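Local coordinates for protein thermostable carboxypeptidase 1 (Pyrococcus furiosus, PDB 1K9X) that removes amino acids one after another from the C-terminus of peptides with broad specificity, as a cobalt-dependent metallocarboxypeptidase of the M32 family that forms a homodimer, at residues Lys195-His200 with Val338-Asn343; Pro201-Lys206 with Asp259-Ile264; Arg303-Ile308 with Pro455-Leu460. All blocks are in the same frame, centred on the assembly; numbering follows the deposited sequence.

Interaction 1: residues Lys195-His200 with Val338-Asn343; sequences KVPREH and VYLYFN
The imidazole of H200 has the CB methylene of Y341 over one of its faces, 4.1 Å from the ring centroid and 28° off the ring normal, a CH-pi contact. The closest ring atom to that methylene is H200 CD2, 3.8 Å from Y341 CB. This is the main touch; the two rings meet obliquely, their planes 41° apart and centroids 5.8 Å apart, and H200 CB approaches Y341 CD1 at a slant. With CG anti to the backbone N (chi1 -169°), the H200 side chain is turned to Y341, and the two side chains cross at about a right angle. On the Y339 ring, N343 ND2 stands 3.0 Å above one face, offset toward the rim.

The preceding residue, L340, meets K195 and P197. Its CB is 4.1 Å from P197 CD, with the two side chains at right angles, while methyl CD2 reaches the carbonyl oxygen of K195. V196 approaches the last residue of the segment, its CB lying 3.8 Å from N343 O. N343 has just left the helix, and its side chain folds back: ND2 gives Y339 O a nearly straight bond of 2.9 Å, with the acceptor in the amide plane, and also bonds R311 O, while OD1 is bonded to Y498.

The contact is thus van der Waals and CH-pi packing between helix 335-342 and the loop joining helices 169-193 and 209-223. V196 also rests on I190 of helix 169-193, whereas V338, pointing away from the loop, packs against helix 313-326.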
loop_
_atom_site.group_PDB
_atom_site.type_symbol
_atom_site.label_atom_id
_atom_site.label_comp_id
_atom_site.label_asym_id
_atom_site.label_seq_id
_atom_site.Cartn_x
_atom_site.Cartn_y
_atom_site.Cartn_z
ATOM N N LYS A 195 25.984 -32.527 -22.991
ATOM C CA LYS A 195 26.287 -32.943 -21.623
ATOM C C LYS A 195 25.120 -32.421 -20.793
ATOM O O LYS A 195 24.877 -32.872 -19.676
ATOM C CB LYS A 195 27.586 -32.311 -21.121
ATOM C CG LYS A 195 28.798 -32.523 -22.010
ATOM C CD LYS A 195 29.590 -33.752 -21.620
ATOM C CE LYS A 195 31.030 -33.587 -22.066
ATOM N NZ LYS A 195 31.594 -32.308 -21.534
ATOM N N VAL A 196 24.413 -31.442 -21.354
ATOM C CA VAL A 196 23.241 -30.862 -20.716
ATOM C C VAL A 196 22.097 -30.946 -21.728
ATOM O O VAL A 196 22.264 -30.607 -22.902
ATOM C CB VAL A 196 23.480 -29.387 -20.301
ATOM C CG1 VAL A 196 24.447 -29.338 -19.117
ATOM C CG2 VAL A 196 24.023 -28.585 -21.477
ATOM N N PRO A 197 20.913 -31.395 -21.282
ATOM C CA PRO A 197 19.738 -31.538 -22.148
ATOM C C PRO A 197 19.083 -30.252 -22.643
ATOM O O PRO A 197 19.411 -29.145 -22.204
ATOM C CB PRO A 197 18.789 -32.361 -21.283
ATOM C CG PRO A 197 19.057 -31.800 -19.920
ATOM C CD PRO A 197 20.576 -31.738 -19.886
ATOM N N ARG A 198 18.149 -30.428 -23.570
ATOM C CA ARG A 198 17.384 -29.326 -24.135
ATOM C C ARG A 198 16.024 -29.359 -23.466
ATOM O O ARG A 198 15.176 -28.508 -23.712
ATOM C CB ARG A 198 17.202 -29.506 -25.639
ATOM C CG ARG A 198 18.500 -29.654 -26.406
ATOM C CD ARG A 198 18.257 -29.451 -27.886
ATOM N NE ARG A 198 19.473 -29.596 -28.683
ATOM C CZ ARG A 198 19.624 -29.080 -29.899
ATOM N NH1 ARG A 198 18.638 -28.385 -30.450
ATOM N NH2 ARG A 198 20.758 -29.265 -30.566
ATOM N N GLU A 199 15.818 -30.355 -22.618
ATOM C CA GLU A 199 14.552 -30.492 -21.917
ATOM C C GLU A 199 14.698 -31.509 -20.804
ATOM O O GLU A 199 15.644 -32.288 -20.778
ATOM C CB GLU A 199 13.463 -30.955 -22.881
ATOM C CG GLU A 199 13.653 -32.384 -23.368
ATOM C CD GLU A 199 12.625 -32.787 -24.413
ATOM O OE1 GLU A 199 12.551 -33.990 -24.738
ATOM O OE2 GLU A 199 11.893 -31.901 -24.912
ATOM N N HIS A 200 13.751 -31.503 -19.881
ATOM C CA HIS A 200 13.794 -32.438 -18.778
ATOM C C HIS A 200 12.390 -32.685 -18.245
ATOM O O HIS A 200 11.604 -31.747 -18.094
ATOM C CB HIS A 200 14.673 -31.893 -17.646
ATOM C CG HIS A 200 14.979 -32.908 -16.595
ATOM N ND1 HIS A 200 16.025 -33.800 -16.703
ATOM C CD2 HIS A 200 14.344 -33.212 -15.441
ATOM C CE1 HIS A 200 16.023 -34.609 -15.659
ATOM N NE2 HIS A 200 15.010 -34.273 -14.878
ATOM N N VAL A 338 18.247 -32.734 -11.077
ATOM C CA VAL A 338 17.904 -31.352 -10.753
ATOM C C VAL A 338 18.905 -30.395 -11.371
ATOM O O VAL A 338 18.525 -29.368 -11.926
ATOM C CB VAL A 338 17.873 -31.090 -9.213
ATOM C CG1 VAL A 338 17.436 -29.666 -8.951
ATOM C CG2 VAL A 338 16.918 -32.044 -8.519
ATOM N N TYR A 339 20.191 -30.727 -11.266
ATOM C CA TYR A 339 21.221 -29.864 -11.826
ATOM C C TYR A 339 20.988 -29.757 -13.324
ATOM O O TYR A 339 20.962 -28.657 -13.884
ATOM C CB TYR A 339 22.623 -30.426 -11.580
ATOM C CG TYR A 339 23.687 -29.560 -12.219
ATOM C CD1 TYR A 339 23.963 -28.287 -11.721
ATOM C CD2 TYR A 339 24.353 -29.973 -13.377
ATOM C CE1 TYR A 339 24.867 -27.443 -12.360
ATOM C CE2 TYR A 339 25.253 -29.137 -14.023
ATOM C CZ TYR A 339 25.505 -27.875 -13.512
ATOM O OH TYR A 339 26.380 -27.032 -14.159
ATOM N N LEU A 340 20.821 -30.907 -13.966
ATOM C CA LEU A 340 20.578 -30.948 -15.400
ATOM C C LEU A 340 19.342 -30.130 -15.743
ATOM O O LEU A 340 19.337 -29.362 -16.709
ATOM C CB LEU A 340 20.386 -32.394 -15.858
ATOM C CG LEU A 340 21.608 -33.309 -15.710
ATOM C CD1 LEU A 340 21.208 -34.726 -16.108
ATOM C CD2 LEU A 340 22.779 -32.805 -16.572
ATOM N N TYR A 341 18.296 -30.309 -14.941
ATOM C CA TYR A 341 17.026 -29.599 -15.113
ATOM C C TYR A 341 17.241 -28.088 -14.978
ATOM O O TYR A 341 16.670 -27.301 -15.730
ATOM C CB TYR A 341 16.037 -30.108 -14.055
ATOM C CG TYR A 341 14.750 -29.321 -13.894
ATOM C CD1 TYR A 341 13.909 -29.057 -14.980
ATOM C CD2 TYR A 341 14.357 -28.865 -12.635
ATOM C CE1 TYR A 341 12.713 -28.356 -14.806
ATOM C CE2 TYR A 341 13.173 -28.176 -12.450
ATOM C CZ TYR A 341 12.355 -27.919 -13.533
ATOM O OH TYR A 341 11.193 -27.213 -13.324
ATOM N N PHE A 342 18.089 -27.698 -14.030
ATOM C CA PHE A 342 18.391 -26.290 -13.772
ATOM C C PHE A 342 19.303 -25.656 -14.816
ATOM O O PHE A 342 19.351 -24.437 -14.936
ATOM C CB PHE A 342 19.056 -26.143 -12.398
ATOM C CG PHE A 342 18.094 -25.926 -11.267
ATOM C CD1 PHE A 342 16.898 -26.639 -11.197
ATOM C CD2 PHE A 342 18.386 -25.002 -10.265
ATOM C CE1 PHE A 342 16.003 -26.432 -10.145
ATOM C CE2 PHE A 342 17.501 -24.790 -9.214
ATOM C CZ PHE A 342 16.306 -25.507 -9.154
ATOM N N ASN A 343 20.022 -26.483 -15.565
ATOM C CA ASN A 343 20.963 -25.985 -16.569
ATOM C C ASN A 343 20.641 -26.383 -18.001
ATOM O O ASN A 343 21.534 -26.499 -18.846
ATOM C CB ASN A 343 22.377 -26.434 -16.207
ATOM C CG ASN A 343 22.903 -25.725 -14.985
ATOM O OD1 ASN A 343 23.612 -24.724 -15.094
ATOM N ND2 ASN A 343 22.539 -26.228 -13.803
#

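Interaction 2: residues Pro201-Lys206 with Asp259-Ile264; sequences PLEKEK and DFRRTI
The carbonyl oxygen of E205 receives two donors: a water at 3.0 Å and the backbone N of D259, the latter in a weak bond of 3.3 Å. The same water also donates to L202 O and accepts from F260 N, which lies 2.7 Å from its oxygen. It therefore stitches two carbonyls of the loop to the backbone at D259-F260, near the start of helix 261-278.

D259 sits at the centre of the contact in a left-handed backbone conformation (phi 60°, psi 61°). Its side chain runs beside that of E203 in the same direction, with the carboxylate planes 60° apart. OD1 packs against E203 CA, 3.4 Å away, and is also hydrogen-bonded to the hydroxyl of Y341; OD2 forms a salt bridge with R262 NE, modelled very short. E203 OE2 is 4.6 Å from D259 OD2, and its salt bridge to R346 probably eases the proximity of the two acids. R261 adds opposite charge nearby, but E203 OE2 lies well out of its guanidinium plane and no N-H points at it. Putting an alanine at D259 removes the carboxylate, and would probably leave R262 NE without its carboxylate partner and the Y341 hydroxyl with one partner fewer, and open a gap beside E203.

On the apolar side, L202 CD2 comes to the ring edge of F260, 4.4 Å from CE2.

R262 goes on to pair with E353 of the predicted I/NRXXA/SD motif. The contact thus fastens the loop before helix 209-223 to the start of the helix that bears the HEXXH signature of this metallopeptidase family; along that helix H269 and H273 bind the catalytic cobalt.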
loop_
_atom_site.group_PDB
_atom_site.type_symbol
_atom_site.label_atom_id
_atom_site.label_comp_id
_atom_site.label_asym_id
_atom_site.label_seq_id
_atom_site.Cartn_x
_atom_site.Cartn_y
_atom_site.Cartn_z
ATOM N N PRO A 201 12.059 -33.952 -17.948
ATOM C CA PRO A 201 10.728 -34.276 -17.430
ATOM C C PRO A 201 10.293 -33.430 -16.231
ATOM O O PRO A 201 9.100 -33.234 -16.009
ATOM C CB PRO A 201 10.830 -35.773 -17.107
ATOM C CG PRO A 201 12.312 -36.019 -16.955
ATOM C CD PRO A 201 12.892 -35.162 -18.046
ATOM N N LEU A 202 11.247 -32.913 -15.465
ATOM C CA LEU A 202 10.890 -32.104 -14.310
ATOM C C LEU A 202 10.126 -30.858 -14.756
ATOM O O LEU A 202 9.532 -30.154 -13.935
ATOM C CB LEU A 202 12.137 -31.711 -13.503
ATOM C CG LEU A 202 12.744 -32.820 -12.643
ATOM C CD1 LEU A 202 14.012 -32.324 -11.941
ATOM C CD2 LEU A 202 11.713 -33.286 -11.619
ATOM N N GLU A 203 10.140 -30.601 -16.061
ATOM C CA GLU A 203 9.442 -29.452 -16.630
ATOM C C GLU A 203 7.927 -29.662 -16.644
ATOM O O GLU A 203 7.164 -28.705 -16.604
ATOM C CB GLU A 203 9.923 -29.185 -18.062
ATOM C CG GLU A 203 11.327 -28.595 -18.168
ATOM C CD GLU A 203 11.718 -28.290 -19.601
ATOM O OE1 GLU A 203 11.973 -29.237 -20.379
ATOM O OE2 GLU A 203 11.757 -27.093 -19.951
ATOM N N LYS A 204 7.490 -30.914 -16.703
ATOM C CA LYS A 204 6.060 -31.195 -16.727
ATOM C C LYS A 204 5.440 -31.594 -15.386
ATOM O O LYS A 204 4.219 -31.702 -15.274
ATOM C CB LYS A 204 5.762 -32.265 -17.780
ATOM C CG LYS A 204 5.723 -31.715 -19.202
ATOM C CD LYS A 204 5.844 -32.811 -20.241
ATOM C CE LYS A 204 7.175 -33.531 -20.098
ATOM N NZ LYS A 204 7.469 -34.428 -21.253
ATOM N N GLU A 205 6.267 -31.800 -14.367
ATOM C CA GLU A 205 5.751 -32.189 -13.059
ATOM C C GLU A 205 4.899 -31.087 -12.442
ATOM O O GLU A 205 5.285 -29.918 -12.440
ATOM C CB GLU A 205 6.904 -32.542 -12.123
ATOM C CG GLU A 205 7.625 -33.827 -12.506
ATOM C CD GLU A 205 6.764 -35.066 -12.325
ATOM O OE1 GLU A 205 5.554 -34.936 -12.035
ATOM O OE2 GLU A 205 7.307 -36.179 -12.480
ATOM N N LYS A 206 3.737 -31.469 -11.915
ATOM C CA LYS A 206 2.819 -30.512 -11.300
ATOM C C LYS A 206 3.023 -30.398 -9.796
ATOM O O LYS A 206 3.531 -31.316 -9.158
ATOM C CB LYS A 206 1.366 -30.896 -11.616
ATOM C CG LYS A 206 1.001 -30.709 -13.089
ATOM C CD LYS A 206 0.755 -32.033 -13.822
ATOM C CE LYS A 206 1.752 -33.133 -13.438
ATOM N NZ LYS A 206 1.280 -33.947 -12.271
ATOM N N ASP A 259 6.685 -27.050 -13.439
ATOM C CA ASP A 259 8.023 -26.548 -13.787
ATOM C C ASP A 259 8.529 -25.705 -12.604
ATOM O O ASP A 259 8.795 -24.511 -12.741
ATOM C CB ASP A 259 7.928 -25.695 -15.060
ATOM C CG ASP A 259 9.250 -25.602 -15.818
ATOM O OD1 ASP A 259 10.212 -26.330 -15.476
ATOM O OD2 ASP A 259 9.311 -24.800 -16.774
ATOM N N PHE A 260 8.666 -26.345 -11.445
ATOM C CA PHE A 260 9.078 -25.668 -10.213
ATOM C C PHE A 260 10.368 -24.835 -10.256
ATOM O O PHE A 260 10.577 -23.971 -9.406
ATOM C CB PHE A 260 9.118 -26.684 -9.050
ATOM C CG PHE A 260 10.382 -27.498 -8.972
ATOM C CD1 PHE A 260 11.524 -26.982 -8.355
ATOM C CD2 PHE A 260 10.423 -28.795 -9.473
ATOM C CE1 PHE A 260 12.682 -27.748 -8.240
ATOM C CE2 PHE A 260 11.579 -29.566 -9.361
ATOM C CZ PHE A 260 12.712 -29.040 -8.740
ATOM N N ARG A 261 11.220 -25.089 -11.242
ATOM C CA ARG A 261 12.468 -24.339 -11.405
ATOM C C ARG A 261 12.148 -22.850 -11.587
ATOM O O ARG A 261 12.891 -21.989 -11.113
ATOM C CB ARG A 261 13.216 -24.826 -12.656
ATOM C CG ARG A 261 12.526 -24.372 -13.950
ATOM C CD ARG A 261 12.943 -25.147 -15.197
ATOM N NE ARG A 261 14.373 -25.083 -15.433
ATOM C CZ ARG A 261 14.935 -24.690 -16.573
ATOM N NH1 ARG A 261 14.174 -24.319 -17.597
ATOM N NH2 ARG A 261 16.265 -24.658 -16.680
ATOM N N ARG A 262 11.044 -22.562 -12.278
ATOM C CA ARG A 262 10.638 -21.181 -12.569
ATOM C C ARG A 262 10.388 -20.316 -11.350
ATOM O O ARG A 262 10.849 -19.176 -11.290
ATOM C CB ARG A 262 9.377 -21.152 -13.444
ATOM C CG ARG A 262 9.567 -21.674 -14.863
ATOM C CD ARG A 262 8.223 -21.897 -15.560
ATOM N NE ARG A 262 8.389 -22.488 -16.883
ATOM C CZ ARG A 262 8.593 -21.787 -17.994
ATOM N NH1 ARG A 262 8.651 -20.460 -17.948
ATOM N NH2 ARG A 262 8.746 -22.412 -19.153
ATOM N N THR A 263 9.645 -20.841 -10.383
ATOM C CA THR A 263 9.352 -20.061 -9.195
ATOM C C THR A 263 10.603 -19.890 -8.316
ATOM O O THR A 263 10.813 -18.827 -7.753
ATOM C CB THR A 263 8.178 -20.696 -8.382
ATOM O OG1 THR A 263 7.638 -19.723 -7.480
ATOM C CG2 THR A 263 8.641 -21.904 -7.600
ATOM N N ILE A 264 11.439 -20.922 -8.217
ATOM C CA ILE A 264 12.666 -20.840 -7.406
ATOM C C ILE A 264 13.655 -19.800 -7.941
ATOM O O ILE A 264 14.094 -18.899 -7.207
ATOM C CB ILE A 264 13.402 -22.206 -7.343
ATOM C CG1 ILE A 264 12.610 -23.189 -6.485
ATOM C CG2 ILE A 264 14.815 -22.032 -6.764
ATOM C CD1 ILE A 264 13.314 -24.499 -6.257
HETATM O O HOH W 1 8.043 -28.914 -11.701
#

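Interaction 3: residues Arg303-Ile308 with Pro455-Leu460; sequences RFWENI and PIKAWL
I456 begins the contact, its methyl CG2 touching two aromatic rings: it meets F304 at the ring edge, 4.2 Å from CE2, and comes obliquely to W305 CZ2 at the same distance. CG2 stands anti to the backbone N, which aims this methyl at helix 295-309. K457 follows with the aliphatic part of its chain, CG lying 4.0 Å from W305 CZ2 near the indole plane; the chain then carries NZ away to a hydrogen bond with F223 O. One turn on, L460 touches both rings. Its CD2 is 3.4 Å from W305 NE1 and 4.1 Å from F304 CE2, and CD1 also reaches CE2.

F304 CD2 stands 3.8 Å above the indole plane of W305, toward its rim. The segment axes run 13.3 Å apart at 141°, so only large side chains span the distance, and L275 of helix 261-278 also packs against W305, K457 and L460, while F271 of that helix meets W305 edge-to-face. Contacts here are mainly carbon to carbon, with the indole nitrogen against a methyl, so the joint depends on shape and burial rather than on polar bonds.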
loop_
_atom_site.group_PDB
_atom_site.type_symbol
_atom_site.label_atom_id
_atom_site.label_comp_id
_atom_site.label_asym_id
_atom_site.label_seq_id
_atom_site.Cartn_x
_atom_site.Cartn_y
_atom_site.Cartn_z
ATOM N N ARG A 303 21.137 -11.553 -11.540
ATOM C CA ARG A 303 21.769 -12.626 -12.307
ATOM C C ARG A 303 22.834 -13.339 -11.500
ATOM O O ARG A 303 23.039 -14.544 -11.665
ATOM C CB ARG A 303 22.394 -12.077 -13.590
ATOM C CG ARG A 303 21.371 -11.584 -14.611
ATOM C CD ARG A 303 20.386 -12.690 -15.023
ATOM N NE ARG A 303 19.496 -12.243 -16.097
ATOM C CZ ARG A 303 18.566 -13.001 -16.672
ATOM N NH1 ARG A 303 18.391 -14.255 -16.276
ATOM N NH2 ARG A 303 17.819 -12.512 -17.654
ATOM N N PHE A 304 23.515 -12.590 -10.633
ATOM C CA PHE A 304 24.564 -13.153 -9.792
ATOM C C PHE A 304 23.980 -14.275 -8.943
ATOM O O PHE A 304 24.485 -15.399 -8.939
ATOM C CB PHE A 304 25.155 -12.076 -8.875
ATOM C CG PHE A 304 26.248 -12.587 -7.975
ATOM C CD1 PHE A 304 27.516 -12.851 -8.480
ATOM C CD2 PHE A 304 25.999 -12.842 -6.631
ATOM C CE1 PHE A 304 28.523 -13.363 -7.657
ATOM C CE2 PHE A 304 26.997 -13.354 -5.798
ATOM C CZ PHE A 304 28.260 -13.613 -6.312
ATOM N N TRP A 305 22.907 -13.964 -8.221
ATOM C CA TRP A 305 22.254 -14.954 -7.369
ATOM C C TRP A 305 21.492 -16.000 -8.179
ATOM O O TRP A 305 21.611 -17.204 -7.933
ATOM C CB TRP A 305 21.301 -14.265 -6.389
ATOM C CG TRP A 305 22.008 -13.517 -5.323
ATOM C CD1 TRP A 305 22.428 -12.218 -5.366
ATOM C CD2 TRP A 305 22.460 -14.047 -4.069
ATOM N NE1 TRP A 305 23.116 -11.909 -4.217
ATOM C CE2 TRP A 305 23.154 -13.014 -3.407
ATOM C CE3 TRP A 305 22.349 -15.298 -3.443
ATOM C CZ2 TRP A 305 23.739 -13.189 -2.147
ATOM C CZ3 TRP A 305 22.930 -15.472 -2.191
ATOM C CH2 TRP A 305 23.616 -14.422 -1.559
ATOM N N GLU A 306 20.702 -15.539 -9.140
ATOM C CA GLU A 306 19.927 -16.448 -9.967
ATOM C C GLU A 306 20.776 -17.488 -10.706
ATOM O O GLU A 306 20.601 -18.693 -10.513
ATOM C CB GLU A 306 19.111 -15.662 -10.997
ATOM C CG GLU A 306 18.080 -16.513 -11.720
ATOM C CD GLU A 306 17.778 -16.019 -13.124
ATOM O OE1 GLU A 306 17.729 -14.789 -13.349
ATOM O OE2 GLU A 306 17.568 -16.877 -14.002
ATOM N N ASN A 307 21.702 -17.017 -11.539
ATOM C CA ASN A 307 22.532 -17.905 -12.353
ATOM C C ASN A 307 23.863 -18.355 -11.778
ATOM O O ASN A 307 24.181 -19.547 -11.816
ATOM C CB ASN A 307 22.763 -17.274 -13.734
ATOM C CG ASN A 307 21.460 -16.965 -14.451
ATOM O OD1 ASN A 307 20.445 -17.628 -14.219
ATOM N ND2 ASN A 307 21.481 -15.968 -15.328
ATOM N N ILE A 308 24.660 -17.425 -11.266
ATOM C CA ILE A 308 25.940 -17.824 -10.703
ATOM C C ILE A 308 25.713 -18.738 -9.497
ATOM O O ILE A 308 26.349 -19.786 -9.367
ATOM C CB ILE A 308 26.772 -16.609 -10.262
ATOM C CG1 ILE A 308 27.058 -15.705 -11.457
ATOM C CG2 ILE A 308 28.072 -17.082 -9.597
ATOM C CD1 ILE A 308 27.966 -16.325 -12.521
ATOM N N PRO A 455 29.403 -13.842 4.336
ATOM C CA PRO A 455 30.603 -13.230 3.751
ATOM C C PRO A 455 30.414 -12.843 2.276
ATOM O O PRO A 455 31.008 -11.879 1.797
ATOM C CB PRO A 455 31.691 -14.282 3.989
ATOM C CG PRO A 455 30.911 -15.586 4.168
ATOM C CD PRO A 455 29.699 -15.160 4.934
ATOM N N ILE A 456 29.564 -13.581 1.571
ATOM C CA ILE A 456 29.259 -13.307 0.164
ATOM C C ILE A 456 28.476 -11.995 0.098
ATOM O O ILE A 456 28.796 -11.097 -0.675
ATOM C CB ILE A 456 28.422 -14.477 -0.448
ATOM C CG1 ILE A 456 29.324 -15.703 -0.627
ATOM C CG2 ILE A 456 27.794 -14.069 -1.785
ATOM C CD1 ILE A 456 28.614 -16.938 -1.150
ATOM N N LYS A 457 27.462 -11.878 0.944
ATOM C CA LYS A 457 26.646 -10.669 1.001
ATOM C C LYS A 457 27.487 -9.469 1.429
ATOM O O LYS A 457 27.323 -8.369 0.900
ATOM C CB LYS A 457 25.500 -10.881 1.981
ATOM C CG LYS A 457 24.578 -12.008 1.570
ATOM C CD LYS A 457 23.819 -12.589 2.757
ATOM C CE LYS A 457 22.997 -11.559 3.480
ATOM N NZ LYS A 457 22.051 -12.227 4.407
ATOM N N ALA A 458 28.388 -9.684 2.387
ATOM C CA ALA A 458 29.266 -8.624 2.872
ATOM C C ALA A 458 30.155 -8.134 1.737
ATOM O O ALA A 458 30.332 -6.926 1.557
ATOM C CB ALA A 458 30.122 -9.132 4.032
ATOM N N TRP A 459 30.711 -9.065 0.964
ATOM C CA TRP A 459 31.563 -8.699 -0.178
ATOM C C TRP A 459 30.728 -7.847 -1.135
ATOM O O TRP A 459 31.176 -6.799 -1.608
ATOM C CB TRP A 459 32.061 -9.959 -0.909
ATOM C CG TRP A 459 33.186 -9.711 -1.909
ATOM C CD1 TRP A 459 34.526 -9.738 -1.654
ATOM C CD2 TRP A 459 33.055 -9.430 -3.311
ATOM N NE1 TRP A 459 35.239 -9.500 -2.805
ATOM C CE2 TRP A 459 34.361 -9.308 -3.839
ATOM C CE3 TRP A 459 31.964 -9.272 -4.174
ATOM C CZ2 TRP A 459 34.607 -9.032 -5.192
ATOM C CZ3 TRP A 459 32.208 -8.997 -5.524
ATOM C CH2 TRP A 459 33.518 -8.882 -6.017
ATOM N N LEU A 460 29.509 -8.300 -1.415
ATOM C CA LEU A 460 28.602 -7.572 -2.310
ATOM C C LEU A 460 28.356 -6.168 -1.780
ATOM O O LEU A 460 28.327 -5.196 -2.533
ATOM C CB LEU A 460 27.268 -8.314 -2.437
ATOM C CG LEU A 460 27.012 -9.138 -3.704
ATOM C CD1 LEU A 460 28.292 -9.736 -4.234
ATOM C CD2 LEU A 460 25.985 -10.224 -3.384
#

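How the interactions relate
Interactions 1 and 2 adjoin, their centres 12 Å apart, and Y341 joins them: its OH is 2.5 Å from D259 OD1 and 3.0 Å from R261 N, both probable hydrogen bonds. Successive parts of one loop, 195-200 and 201-206, thus pack on helix 335-342 and on the start of helix 261-278. Interaction 3 is separate, its nearest atoms about 6 Å from those of interactions 1 and 2. Interaction 2 lies on the helix of H269, whose side chain is about 12 Å from that of R261; interaction 3 lies on helix 295-309, which carries the cobalt ligand E299, with the W305 side chain about 7 Å from that of H269. Interaction 1 lies away from this site.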